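Local coordinates for uncharacterized protein, cytosolic disulfide reductase DsbM (Pseudomonas aeruginosa PAO1, PDB 5HFI) that probably reduces disulfide bonds in the cytosol as a DsbA-like member of the thioredoxin superfamily, and binds glutathione, at residues A[7-13]-A[36-42]; A[19-25]-A[72-77]; A[43-47]-A[93-97]; A[104-109]-A[145-149]. All coordinates share one frame. Residue numbers count along the deposited sequence, not the author numbering.

Overall arrangement
The four contacts belong to one DsbA-like fold, in which a small thioredoxin-type sheet is joined to a largely helical insertion. Interaction 1 pairs the first two strands of the sheet. Interaction 2 crosses it along the chain, because 19-25 lies in the connection between those strands; the two touch where Tyr11 and Tyr13 meet Cys20, with centres about 18 Å apart. Interaction 3 follows directly on strand 37-42, its centre about 19 Å from those of interactions 1 and 2. Interaction 4 lies farther down helix 96-109, which interaction 3 also uses, about 26 Å from interaction 2 between centres. Interactions 2 and 3 each supply a glutathione-pocket residue; interaction 4 packs a helix against an inter-helix bend away from it.

Interaction 1. Residues A[7-13]-A[36-42]; sequences LTLHYLY and LDVRLHG
Strands 8-13 and 37-42 run parallel, their axes 4.5 Å apart at closest and inclined by 21°, with Thr8 beside Asp37 and so on in step to Tyr13 beside Gly42. Leu9, in the second of six pairs, donates from N to Asp37 O (2.6 Å) and accepts at O from Arg39 N (2.9 Å), while its CB lies 4.2 Å from Val38 CG2 on the apolar face. Farther along, Tyr11 O accepts from His41 N (2.8 Å) and Tyr13 N donates to His41 O (3.0 Å). His41, chi1 m, projects from the other face, where its NE2 hydrogen-bonds His10 ND1 (2.8 Å); an imidazole can give or accept. Tyr13 turns its ring (chi1 p) over Gly42, whose CA makes a CH-pi contact 3.8 Å from the ring centroid, closer than a larger residue would easily permit. This is the beta-alpha-beta unit of a thioredoxin fold. Strand 182-186 pairs antiparallel with 8-13, helix 24-30 covers the face of Leu9 and Val38, and helix 159-174 covers Leu12 and His41.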
loop_
_atom_site.group_PDB
_atom_site.type_symbol
_atom_site.label_atom_id
_atom_site.label_comp_id
_atom_site.label_asym_id
_atom_site.label_seq_id
_atom_site.Cartn_x
_atom_site.Cartn_y
_atom_site.Cartn_z
ATOM N N LEU A 7 11.966 17.730 -5.002
ATOM C CA LEU A 7 11.081 16.890 -5.799
ATOM C C LEU A 7 10.516 15.754 -4.952
ATOM O O LEU A 7 11.268 14.973 -4.368
ATOM C CB LEU A 7 11.821 16.334 -7.017
ATOM C CG LEU A 7 10.934 15.680 -8.077
ATOM C CD1 LEU A 7 9.939 16.684 -8.596
ATOM C CD2 LEU A 7 11.763 15.138 -9.221
ATOM N N THR A 8 9.189 15.669 -4.889
ATOM C CA THR A 8 8.501 14.735 -4.008
ATOM C C THR A 8 7.504 13.906 -4.804
ATOM O O THR A 8 6.701 14.454 -5.567
ATOM C CB THR A 8 7.780 15.478 -2.878
ATOM O OG1 THR A 8 8.741 16.160 -2.061
ATOM C CG2 THR A 8 6.996 14.507 -2.024
ATOM N N LEU A 9 7.557 12.590 -4.622
ATOM C CA LEU A 9 6.614 11.672 -5.244
ATOM C C LEU A 9 5.562 11.279 -4.216
ATOM O O LEU A 9 5.880 10.636 -3.210
ATOM C CB LEU A 9 7.324 10.429 -5.780
ATOM C CG LEU A 9 6.397 9.391 -6.417
ATOM C CD1 LEU A 9 5.808 9.926 -7.716
ATOM C CD2 LEU A 9 7.126 8.079 -6.653
ATOM N N HIS A 10 4.319 11.672 -4.465
ATOM C CA HIS A 10 3.213 11.316 -3.591
ATOM C C HIS A 10 2.556 10.045 -4.109
ATOM O O HIS A 10 2.264 9.935 -5.304
ATOM C CB HIS A 10 2.196 12.453 -3.516
ATOM C CG HIS A 10 2.756 13.728 -2.961
ATOM N ND1 HIS A 10 2.696 14.045 -1.621
ATOM C CD2 HIS A 10 3.379 14.769 -3.564
ATOM C CE1 HIS A 10 3.263 15.221 -1.420
ATOM N NE2 HIS A 10 3.684 15.683 -2.584
ATOM N N TYR A 11 2.334 9.086 -3.213
ATOM C CA TYR A 11 1.744 7.797 -3.562
ATOM C C TYR A 11 0.451 7.625 -2.776
ATOM O O TYR A 11 0.481 7.456 -1.552
ATOM C CB TYR A 11 2.720 6.654 -3.281
ATOM C CG TYR A 11 2.172 5.271 -3.582
ATOM C CD1 TYR A 11 2.508 4.185 -2.786
ATOM C CD2 TYR A 11 1.323 5.053 -4.661
ATOM C CE1 TYR A 11 2.018 2.919 -3.053
ATOM C CE2 TYR A 11 0.826 3.787 -4.935
ATOM C CZ TYR A 11 1.178 2.726 -4.125
ATOM O OH TYR A 11 0.692 1.467 -4.386
ATOM N N LEU A 12 -0.678 7.683 -3.479
ATOM C CA LEU A 12 -1.984 7.386 -2.902
ATOM C C LEU A 12 -2.272 5.903 -3.094
ATOM O O LEU A 12 -2.346 5.422 -4.231
ATOM C CB LEU A 12 -3.069 8.239 -3.557
ATOM C CG LEU A 12 -3.171 9.695 -3.102
ATOM C CD1 LEU A 12 -3.775 10.555 -4.200
ATOM C CD2 LEU A 12 -4.005 9.782 -1.831
ATOM N N TYR A 13 -2.451 5.184 -1.988
ATOM C CA TYR A 13 -2.524 3.733 -2.008
ATOM C C TYR A 13 -3.641 3.260 -1.088
ATOM O O TYR A 13 -4.204 4.028 -0.302
ATOM C CB TYR A 13 -1.202 3.105 -1.552
ATOM C CG TYR A 13 -0.991 3.257 -0.061
ATOM C CD1 TYR A 13 -1.334 2.234 0.817
ATOM C CD2 TYR A 13 -0.480 4.432 0.473
ATOM C CE1 TYR A 13 -1.168 2.373 2.176
ATOM C CE2 TYR A 13 -0.302 4.578 1.835
ATOM C CZ TYR A 13 -0.651 3.544 2.681
ATOM O OH TYR A 13 -0.483 3.680 4.037
ATOM N N LEU A 36 15.088 11.928 -4.495
ATOM C CA LEU A 36 13.636 11.899 -4.599
ATOM C C LEU A 36 13.032 11.536 -3.249
ATOM O O LEU A 36 13.392 10.514 -2.655
ATOM C CB LEU A 36 13.181 10.899 -5.662
ATOM C CG LEU A 36 11.669 10.771 -5.863
ATOM C CD1 LEU A 36 11.098 12.049 -6.463
ATOM C CD2 LEU A 36 11.334 9.566 -6.732
ATOM N N ASP A 37 12.122 12.377 -2.771
ATOM C CA ASP A 37 11.355 12.099 -1.565
ATOM C C ASP A 37 10.042 11.422 -1.941
ATOM O O ASP A 37 9.386 11.816 -2.908
ATOM C CB ASP A 37 11.084 13.394 -0.797
ATOM C CG ASP A 37 10.230 13.176 0.435
ATOM O OD1 ASP A 37 10.375 12.118 1.081
ATOM O OD2 ASP A 37 9.414 14.066 0.756
ATOM N N VAL A 38 9.669 10.394 -1.181
ATOM C CA VAL A 38 8.456 9.622 -1.438
ATOM C C VAL A 38 7.563 9.699 -0.204
ATOM O O VAL A 38 7.986 9.320 0.895
ATOM C CB VAL A 38 8.772 8.160 -1.792
ATOM C CG1 VAL A 38 7.484 7.361 -1.925
ATOM C CG2 VAL A 38 9.579 8.085 -3.077
ATOM N N ARG A 39 6.335 10.183 -0.387
ATOM C CA ARG A 39 5.346 10.299 0.681
ATOM C C ARG A 39 4.198 9.336 0.418
ATOM O O ARG A 39 3.678 9.274 -0.702
ATOM C CB ARG A 39 4.789 11.719 0.777
ATOM C CG ARG A 39 5.824 12.813 0.744
ATOM C CD ARG A 39 6.357 13.148 2.119
ATOM N NE ARG A 39 7.174 14.357 2.072
ATOM C CZ ARG A 39 6.734 15.565 2.406
ATOM N NH1 ARG A 39 5.483 15.727 2.816
ATOM N NH2 ARG A 39 7.543 16.611 2.330
ATOM N N LEU A 40 3.785 8.610 1.453
ATOM C CA LEU A 40 2.677 7.669 1.355
ATOM C C LEU A 40 1.390 8.309 1.862
ATOM O O LEU A 40 1.382 8.978 2.899
ATOM C CB LEU A 40 2.968 6.391 2.147
ATOM C CG LEU A 40 3.675 5.230 1.433
ATOM C CD1 LEU A 40 4.878 5.680 0.628
ATOM C CD2 LEU A 40 4.086 4.162 2.434
ATOM N N HIS A 41 0.302 8.095 1.123
ATOM C CA HIS A 41 -1.019 8.611 1.490
ATOM C C HIS A 41 -2.029 7.475 1.399
ATOM O O HIS A 41 -2.451 7.103 0.299
ATOM C CB HIS A 41 -1.439 9.763 0.587
ATOM C CG HIS A 41 -0.422 10.851 0.471
ATOM N ND1 HIS A 41 -0.424 11.961 1.289
ATOM C CD2 HIS A 41 0.613 11.017 -0.386
ATOM C CE1 HIS A 41 0.575 12.756 0.949
ATOM N NE2 HIS A 41 1.220 12.205 -0.062
ATOM N N GLY A 42 -2.429 6.938 2.550
ATOM C CA GLY A 42 -3.452 5.908 2.571
ATOM C C GLY A 42 -4.833 6.519 2.420
ATOM O O GLY A 42 -5.204 7.438 3.158
#

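Interaction 2. Residues A[19-25]-A[72-77]; sequences WCYGASP and LTGQPF. With GSH (glutathione), chain B.
The redox-active end of a thioredoxin-type fold supplies one side of this contact: Trp19 and Cys20 belong to the CxxC sequence that starts with Cys17, to which glutathione is covalently attached in a structure of this protein. Segment 19-25 is helical to Gly22, breaks at Ala23 (phi/psi -93/3) and resumes at Ser24. Segment 72-77 leaves its helix at Gly74, whose positive phi (72°) suits a residue without a side chain, and continues extended. Trp19, chi1 m, lays one ring face against glutathione, CG to GSH CA1 3.6 Å, and presents its edge to Leu72, CH2 to CD2 3.7 Å. Gly22 and Thr73 are the nearest CA pair, 5.7 Å apart; Gly22 O lies 3.4 Å from Thr73 CG2, and a CB on Gly22 would crowd that methyl. Thr73 OG1 bonds Ile69 O and accepts from Gln75 N (3.2 Å), an ST turn that shapes the helix exit. Tyr21, chi1 t, reaches across: its OH donates to Pro76 O (2.6 Å), and its edge meets the face of Phe77 in a T-shaped pair, planes at 85° and centroids 5.3 Å apart. The Gln75 side chain fills the gap beside Tyr21, with CG 3.9 Å from Gly22 CA. Chemically, one tyrosine ties the segments by both hydroxyl and ring, while the apolar tryptophan meets the ligand through van der Waals contact.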
loop_
_atom_site.group_PDB
_atom_site.type_symbol
_atom_site.label_atom_id
_atom_site.label_comp_id
_atom_site.label_asym_id
_atom_site.label_seq_id
_atom_site.Cartn_x
_atom_site.Cartn_y
_atom_site.Cartn_z
ATOM N N TRP A 19 -4.371 -3.521 -7.383
ATOM C CA TRP A 19 -3.510 -2.792 -8.305
ATOM C C TRP A 19 -2.386 -2.070 -7.574
ATOM O O TRP A 19 -1.315 -1.860 -8.151
ATOM C CB TRP A 19 -4.339 -1.821 -9.141
ATOM C CG TRP A 19 -5.051 -2.518 -10.249
ATOM C CD1 TRP A 19 -6.393 -2.734 -10.359
ATOM C CD2 TRP A 19 -4.449 -3.123 -11.399
ATOM N NE1 TRP A 19 -6.666 -3.425 -11.515
ATOM C CE2 TRP A 19 -5.489 -3.676 -12.171
ATOM C CE3 TRP A 19 -3.132 -3.244 -11.854
ATOM C CZ2 TRP A 19 -5.254 -4.340 -13.373
ATOM C CZ3 TRP A 19 -2.900 -3.906 -13.048
ATOM C CH2 TRP A 19 -3.955 -4.445 -13.793
ATOM N N CYS A 20 -2.599 -1.690 -6.311
ATOM C CA CYS A 20 -1.491 -1.155 -5.526
ATOM C C CYS A 20 -0.422 -2.214 -5.308
ATOM O O CYS A 20 0.776 -1.922 -5.389
ATOM C CB CYS A 20 -1.995 -0.614 -4.190
ATOM S SG CYS A 20 -2.909 0.931 -4.353
ATOM N N TYR A 21 -0.838 -3.456 -5.046
ATOM C CA TYR A 21 0.118 -4.554 -4.962
ATOM C C TYR A 21 0.819 -4.764 -6.298
ATOM O O TYR A 21 2.025 -5.035 -6.341
ATOM C CB TYR A 21 -0.596 -5.827 -4.510
ATOM C CG TYR A 21 0.292 -7.048 -4.428
ATOM C CD1 TYR A 21 1.432 -7.052 -3.636
ATOM C CD2 TYR A 21 -0.025 -8.206 -5.127
ATOM C CE1 TYR A 21 2.240 -8.172 -3.552
ATOM C CE2 TYR A 21 0.776 -9.330 -5.050
ATOM C CZ TYR A 21 1.907 -9.307 -4.261
ATOM O OH TYR A 21 2.705 -10.427 -4.182
ATOM N N GLY A 22 0.083 -4.625 -7.403
ATOM C CA GLY A 22 0.713 -4.679 -8.710
ATOM C C GLY A 22 1.737 -3.581 -8.915
ATOM O O GLY A 22 2.694 -3.755 -9.673
ATOM N N ALA A 23 1.564 -2.449 -8.236
ATOM C CA ALA A 23 2.496 -1.334 -8.325
ATOM C C ALA A 23 3.566 -1.361 -7.242
ATOM O O ALA A 23 4.373 -0.432 -7.169
ATOM C CB ALA A 23 1.738 -0.005 -8.255
ATOM N N SER A 24 3.594 -2.388 -6.391
ATOM C CA SER A 24 4.623 -2.454 -5.361
ATOM C C SER A 24 6.039 -2.359 -5.929
ATOM O O SER A 24 6.875 -1.687 -5.302
ATOM C CB SER A 24 4.450 -3.735 -4.535
ATOM O OG SER A 24 5.277 -3.712 -3.378
ATOM N N PRO A 25 6.375 -2.974 -7.067
ATOM C CA PRO A 25 7.730 -2.759 -7.602
ATOM C C PRO A 25 7.989 -1.321 -8.012
ATOM O O PRO A 25 9.147 -0.883 -8.002
ATOM C CB PRO A 25 7.803 -3.721 -8.801
ATOM C CG PRO A 25 6.691 -4.677 -8.610
ATOM C CD PRO A 25 5.624 -3.934 -7.896
ATOM N N LEU A 72 0.015 -8.988 -15.798
ATOM C CA LEU A 72 0.539 -7.695 -16.225
ATOM C C LEU A 72 1.823 -7.325 -15.492
ATOM O O LEU A 72 2.749 -6.778 -16.102
ATOM C CB LEU A 72 -0.516 -6.608 -16.010
ATOM C CG LEU A 72 -0.178 -5.180 -16.454
ATOM C CD1 LEU A 72 0.482 -5.151 -17.827
ATOM C CD2 LEU A 72 -1.415 -4.304 -16.427
ATOM N N THR A 73 1.900 -7.604 -14.193
ATOM C CA THR A 73 2.994 -7.117 -13.362
ATOM C C THR A 73 3.971 -8.199 -12.926
ATOM O O THR A 73 5.042 -7.863 -12.409
ATOM C CB THR A 73 2.444 -6.427 -12.105
ATOM O OG1 THR A 73 1.761 -7.388 -11.286
ATOM C CG2 THR A 73 1.474 -5.324 -12.490
ATOM N N GLY A 74 3.637 -9.474 -13.104
ATOM C CA GLY A 74 4.467 -10.531 -12.564
ATOM C C GLY A 74 4.415 -10.678 -11.060
ATOM O O GLY A 74 5.174 -11.477 -10.504
ATOM N N GLN A 75 3.546 -9.934 -10.382
ATOM C CA GLN A 75 3.457 -10.032 -8.935
ATOM C C GLN A 75 2.858 -11.380 -8.534
ATOM O O GLN A 75 1.905 -11.850 -9.165
ATOM C CB GLN A 75 2.614 -8.890 -8.369
ATOM C CG GLN A 75 3.349 -7.553 -8.284
ATOM C CD GLN A 75 4.397 -7.527 -7.184
ATOM O OE1 GLN A 75 4.130 -7.079 -6.069
ATOM N NE2 GLN A 75 5.600 -7.994 -7.496
ATOM N N PRO A 76 3.398 -12.028 -7.505
ATOM C CA PRO A 76 2.938 -13.369 -7.138
ATOM C C PRO A 76 1.750 -13.366 -6.190
ATOM O O PRO A 76 1.601 -12.508 -5.318
ATOM C CB PRO A 76 4.171 -13.968 -6.448
ATOM C CG PRO A 76 4.812 -12.789 -5.796
ATOM C CD PRO A 76 4.582 -11.619 -6.727
ATOM N N PHE A 77 0.900 -14.375 -6.367
ATOM C CA PHE A 77 -0.238 -14.617 -5.492
ATOM C C PHE A 77 -0.157 -16.053 -4.993
ATOM O O PHE A 77 0.057 -16.975 -5.787
ATOM C CB PHE A 77 -1.563 -14.363 -6.221
ATOM C CG PHE A 77 -1.773 -12.926 -6.626
ATOM C CD1 PHE A 77 -2.578 -12.089 -5.870
ATOM C CD2 PHE A 77 -1.170 -12.414 -7.766
ATOM C CE1 PHE A 77 -2.778 -10.771 -6.238
ATOM C CE2 PHE A 77 -1.362 -11.096 -8.138
ATOM C CZ PHE A 77 -2.168 -10.274 -7.373
HETATM N N1 GSH B . -4.817 0.965 -12.088
HETATM C CA1 GSH B . -5.818 0.075 -12.650
HETATM C C1 GSH B . -5.844 0.217 -14.170
HETATM O O11 GSH B . -6.946 0.232 -14.780
HETATM O O12 GSH B . -4.765 0.321 -14.813
HETATM C CB1 GSH B . -7.188 0.430 -12.079
HETATM C CG1 GSH B . -7.010 0.905 -10.641
HETATM C CD1 GSH B . -8.242 0.554 -9.811
HETATM O OE1 GSH B . -9.263 0.273 -10.346
HETATM N N2 GSH B . -8.155 0.562 -8.363
HETATM C CA2 GSH B . -9.320 0.237 -7.563
HETATM C C2 GSH B . -10.115 1.526 -7.348
HETATM O O2 GSH B . -9.624 2.437 -6.767
HETATM C CB2 GSH B . -8.887 -0.339 -6.213
HETATM S SG2 GSH B . -7.593 -1.604 -6.412
HETATM N N3 GSH B . -11.466 1.643 -7.866
HETATM C CA3 GSH B . -12.220 2.869 -7.672
HETATM C C3 GSH B . -12.512 3.068 -6.188
HETATM O O31 GSH B . -12.294 4.185 -5.649
HETATM O O32 GSH B . -12.970 2.116 -5.505
#

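Interaction 3. Residues A[43-47]-A[93-97]; sequences GGMMT and FDSAP
Phe93 opens the second segment in an extended conformation, with chi1 m. Met46 reaches it through an m, t, p side chain that brings CE to 3.8 Å from Phe93 CB and SD to the edge of the phenyl ring; a flexible thioether readily follows such an uneven apolar surface. Asp94 comes next, just before the turn into helix 96-109. With chi1 t, its OD2 accepts from Ala96 N (3.1 Å), a capping bond that an acidic side chain suits well, since the first amides of a helix lack partners within it. Ser95 is the link to the loop 43-47. Its N donates to Met46 O (2.8 Å) and its OG, set by chi1 m, accepts from Met46 N (3.1 Å), the two CA atoms lying 5.0 Å apart. Ser95 OG also hydrogen-bonds Asp14, whose carboxylate binds Met45 N as well. Ala96, already helical, makes a loose contact with Thr47, CG2 to CB 4.4 Å. In the loop, Gly44 takes a positive phi (67°), where a CB would be crowded by Thr47. Met45, next to this junction, touches glutathione. The paired bonds of Ser95 with both backbone polar atoms of Met46 therefore tether a pocket-lining loop to the start of a helix.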
loop_
_atom_site.group_PDB
_atom_site.type_symbol
_atom_site.label_atom_id
_atom_site.label_comp_id
_atom_site.label_asym_id
_atom_site.label_seq_id
_atom_site.Cartn_x
_atom_site.Cartn_y
_atom_site.Cartn_z
ATOM N N GLY A 43 -5.601 6.004 1.460
ATOM C CA GLY A 43 -6.895 6.572 1.135
ATOM C C GLY A 43 -8.087 5.966 1.838
ATOM O O GLY A 43 -9.182 6.533 1.775
ATOM N N GLY A 44 -7.911 4.828 2.504
ATOM C CA GLY A 44 -9.008 4.192 3.209
ATOM C C GLY A 44 -10.085 3.668 2.284
ATOM O O GLY A 44 -11.242 4.094 2.361
ATOM N N MET A 45 -9.711 2.737 1.404
ATOM C CA MET A 45 -10.656 2.217 0.422
ATOM C C MET A 45 -11.791 1.454 1.095
ATOM O O MET A 45 -12.969 1.678 0.793
ATOM C CB MET A 45 -9.922 1.324 -0.581
ATOM C CG MET A 45 -10.813 0.665 -1.617
ATOM S SD MET A 45 -9.854 -0.260 -2.832
ATOM C CE MET A 45 -9.612 -1.810 -1.967
ATOM N N MET A 46 -11.458 0.553 2.015
ATOM C CA MET A 46 -12.437 -0.308 2.677
ATOM C C MET A 46 -12.480 0.045 4.162
ATOM O O MET A 46 -11.884 -0.636 4.998
ATOM C CB MET A 46 -12.093 -1.784 2.448
ATOM C CG MET A 46 -11.716 -2.097 1.008
ATOM S SD MET A 46 -11.436 -3.850 0.697
ATOM C CE MET A 46 -13.117 -4.454 0.648
ATOM N N THR A 47 -13.202 1.116 4.484
ATOM C CA THR A 47 -13.382 1.536 5.872
ATOM C C THR A 47 -14.862 1.663 6.222
ATOM O O THR A 47 -15.642 2.248 5.470
ATOM C CB THR A 47 -12.682 2.878 6.156
ATOM O OG1 THR A 47 -13.219 3.893 5.299
ATOM C CG2 THR A 47 -11.181 2.760 5.922
ATOM N N PHE A 93 -12.033 -7.676 5.371
ATOM C CA PHE A 93 -11.187 -6.781 4.586
ATOM C C PHE A 93 -11.425 -5.367 5.097
ATOM O O PHE A 93 -12.382 -4.697 4.703
ATOM C CB PHE A 93 -11.476 -6.914 3.094
ATOM C CG PHE A 93 -10.780 -8.080 2.445
ATOM C CD1 PHE A 93 -10.402 -9.184 3.192
ATOM C CD2 PHE A 93 -10.487 -8.062 1.091
ATOM C CE1 PHE A 93 -9.759 -10.253 2.599
ATOM C CE2 PHE A 93 -9.845 -9.130 0.493
ATOM C CZ PHE A 93 -9.481 -10.226 1.248
ATOM N N ASP A 94 -10.551 -4.924 5.997
ATOM C CA ASP A 94 -10.627 -3.621 6.645
ATOM C C ASP A 94 -9.330 -2.883 6.354
ATOM O O ASP A 94 -8.256 -3.334 6.765
ATOM C CB ASP A 94 -10.837 -3.787 8.155
ATOM C CG ASP A 94 -11.154 -2.477 8.863
ATOM O OD1 ASP A 94 -11.547 -2.530 10.055
ATOM O OD2 ASP A 94 -11.002 -1.401 8.240
ATOM N N SER A 95 -9.427 -1.751 5.653
ATOM C CA SER A 95 -8.226 -1.021 5.262
ATOM C C SER A 95 -7.617 -0.227 6.410
ATOM O O SER A 95 -6.463 0.203 6.307
ATOM C CB SER A 95 -8.542 -0.076 4.102
ATOM O OG SER A 95 -8.881 -0.799 2.930
ATOM N N ALA A 96 -8.365 -0.025 7.501
ATOM C CA ALA A 96 -7.879 0.868 8.554
ATOM C C ALA A 96 -6.719 0.269 9.337
ATOM O O ALA A 96 -5.687 0.953 9.480
ATOM C CB ALA A 96 -9.036 1.282 9.469
ATOM N N PRO A 97 -6.789 -0.952 9.863
ATOM C CA PRO A 97 -5.668 -1.476 10.663
ATOM C C PRO A 97 -4.366 -1.544 9.876
ATOM O O PRO A 97 -3.332 -1.089 10.387
ATOM C CB PRO A 97 -6.155 -2.865 11.108
ATOM C CG PRO A 97 -7.648 -2.737 11.105
ATOM C CD PRO A 97 -7.958 -1.857 9.929
#

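Interaction 4. Residues A[104-109]-A[145-149]; sequences AAEALD and LGEGF
Leu108 is the knuckle of an apolar contact between the last turns of helix 96-109 and the bend 145-149 that leads into helix 149-157. Its chi1 of -106° lies between the usual wells, chi2 being t, and this carries CD1 to 3.5 Å from Phe149 CA, 4.0 Å from Phe149 CB and 3.6 Å from Gly148 C. Phe149, t with chi2 77°, carries its ring across to helix 96-109, where CE1 comes 3.7 Å from Ala104 CB and 3.8 Å from Ala105 N, the latter approaching the ring edge near its plane. Ala104 and Ala105 suit these places because their single methyls let a phenyl ring lie close to the helix backbone. Leu145, chi1 m and chi2 an unusual 24°, points toward the helix, with CD2 4.1 Å from Ala105 CB and CD1 3.5 Å from Asp109 OD2. In the bend, Gly148 occupies the N-cap position at phi/psi 106/-15, angles at which a CB would collide with the preceding carbonyl oxygen. No hydrogen bond crosses, so shape and burial of carbon hold the segments together; the closest CA pair is Ala104 with Phe149, 6.8 Å apart. The contact lies in the helical part of this DsbA-like fold, away from the glutathione site: the bend joins helix 133-142 to helix 149-157, and Ala104 packs farther along the latter on Ala152 and Cys156, with Leu108 also touching Ala152.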
loop_
_atom_site.group_PDB
_atom_site.type_symbol
_atom_site.label_atom_id
_atom_site.label_comp_id
_atom_site.label_asym_id
_atom_site.label_seq_id
_atom_site.Cartn_x
_atom_site.Cartn_y
_atom_site.Cartn_z
ATOM N N ALA A 104 2.349 3.760 11.704
ATOM C CA ALA A 104 3.172 3.499 12.880
ATOM C C ALA A 104 4.609 3.173 12.494
ATOM O O ALA A 104 5.552 3.644 13.139
ATOM C CB ALA A 104 2.562 2.363 13.701
ATOM N N ALA A 105 4.797 2.361 11.449
ATOM C CA ALA A 105 6.147 2.042 10.997
ATOM C C ALA A 105 6.877 3.288 10.517
ATOM O O ALA A 105 8.082 3.440 10.748
ATOM C CB ALA A 105 6.098 0.996 9.886
ATOM N N GLU A 106 6.163 4.190 9.839
ATOM C CA GLU A 106 6.788 5.430 9.392
ATOM C C GLU A 106 7.114 6.338 10.572
ATOM O O GLU A 106 8.181 6.960 10.609
ATOM C CB GLU A 106 5.881 6.145 8.389
ATOM C CG GLU A 106 6.464 7.434 7.828
ATOM C CD GLU A 106 7.725 7.207 7.010
ATOM O OE1 GLU A 106 7.893 6.101 6.451
ATOM O OE2 GLU A 106 8.551 8.140 6.929
ATOM N N ALA A 107 6.211 6.413 11.554
ATOM C CA ALA A 107 6.444 7.266 12.715
ATOM C C ALA A 107 7.599 6.749 13.567
ATOM O O ALA A 107 8.422 7.536 14.049
ATOM C CB ALA A 107 5.170 7.370 13.554
ATOM N N LEU A 108 7.675 5.432 13.762
ATOM C CA LEU A 108 8.698 4.861 14.633
ATOM C C LEU A 108 10.068 4.853 13.969
ATOM O O LEU A 108 11.065 5.254 14.576
ATOM C CB LEU A 108 8.315 3.437 15.033
ATOM C CG LEU A 108 7.816 3.169 16.449
ATOM C CD1 LEU A 108 7.750 1.674 16.660
ATOM C CD2 LEU A 108 8.721 3.815 17.482
ATOM N N ASP A 109 10.134 4.389 12.722
ATOM C CA ASP A 109 11.414 4.035 12.126
ATOM C C ASP A 109 11.546 4.500 10.681
ATOM O O ASP A 109 12.522 4.126 10.018
ATOM C CB ASP A 109 11.615 2.514 12.204
ATOM C CG ASP A 109 13.015 2.127 12.635
ATOM O OD1 ASP A 109 13.955 2.886 12.346
ATOM O OD2 ASP A 109 13.179 1.059 13.259
ATOM N N LEU A 145 10.814 -4.030 14.789
ATOM C CA LEU A 145 10.191 -2.931 15.519
ATOM C C LEU A 145 9.507 -3.396 16.804
ATOM O O LEU A 145 8.710 -2.643 17.374
ATOM C CB LEU A 145 9.180 -2.190 14.626
ATOM C CG LEU A 145 9.532 -1.280 13.430
ATOM C CD1 LEU A 145 10.895 -1.562 12.799
ATOM C CD2 LEU A 145 8.428 -1.327 12.360
ATOM N N GLY A 146 9.821 -4.603 17.291
ATOM C CA GLY A 146 9.094 -5.165 18.424
ATOM C C GLY A 146 9.095 -4.299 19.670
ATOM O O GLY A 146 8.199 -4.417 20.513
ATOM N N GLU A 147 10.088 -3.424 19.812
ATOM C CA GLU A 147 10.159 -2.509 20.949
ATOM C C GLU A 147 9.483 -1.200 20.561
ATOM O O GLU A 147 10.084 -0.344 19.908
ATOM C CB GLU A 147 11.605 -2.284 21.376
ATOM C CG GLU A 147 11.761 -1.317 22.536
ATOM C CD GLU A 147 11.002 -1.757 23.776
ATOM O OE1 GLU A 147 9.802 -1.429 23.892
ATOM O OE2 GLU A 147 11.605 -2.433 24.634
ATOM N N GLY A 148 8.221 -1.048 20.957
ATOM C CA GLY A 148 7.486 0.186 20.767
ATOM C C GLY A 148 6.438 0.158 19.674
ATOM O O GLY A 148 5.591 1.059 19.638
ATOM N N PHE A 149 6.456 -0.834 18.779
ATOM C CA PHE A 149 5.509 -0.810 17.664
ATOM C C PHE A 149 4.080 -1.015 18.143
ATOM O O PHE A 149 3.149 -0.409 17.599
ATOM C CB PHE A 149 5.878 -1.861 16.618
ATOM C CG PHE A 149 4.966 -1.873 15.422
ATOM C CD1 PHE A 149 5.087 -0.908 14.436
ATOM C CD2 PHE A 149 4.006 -2.859 15.274
ATOM C CE1 PHE A 149 4.255 -0.915 13.335
ATOM C CE2 PHE A 149 3.173 -2.873 14.175
ATOM C CZ PHE A 149 3.298 -1.900 13.203
#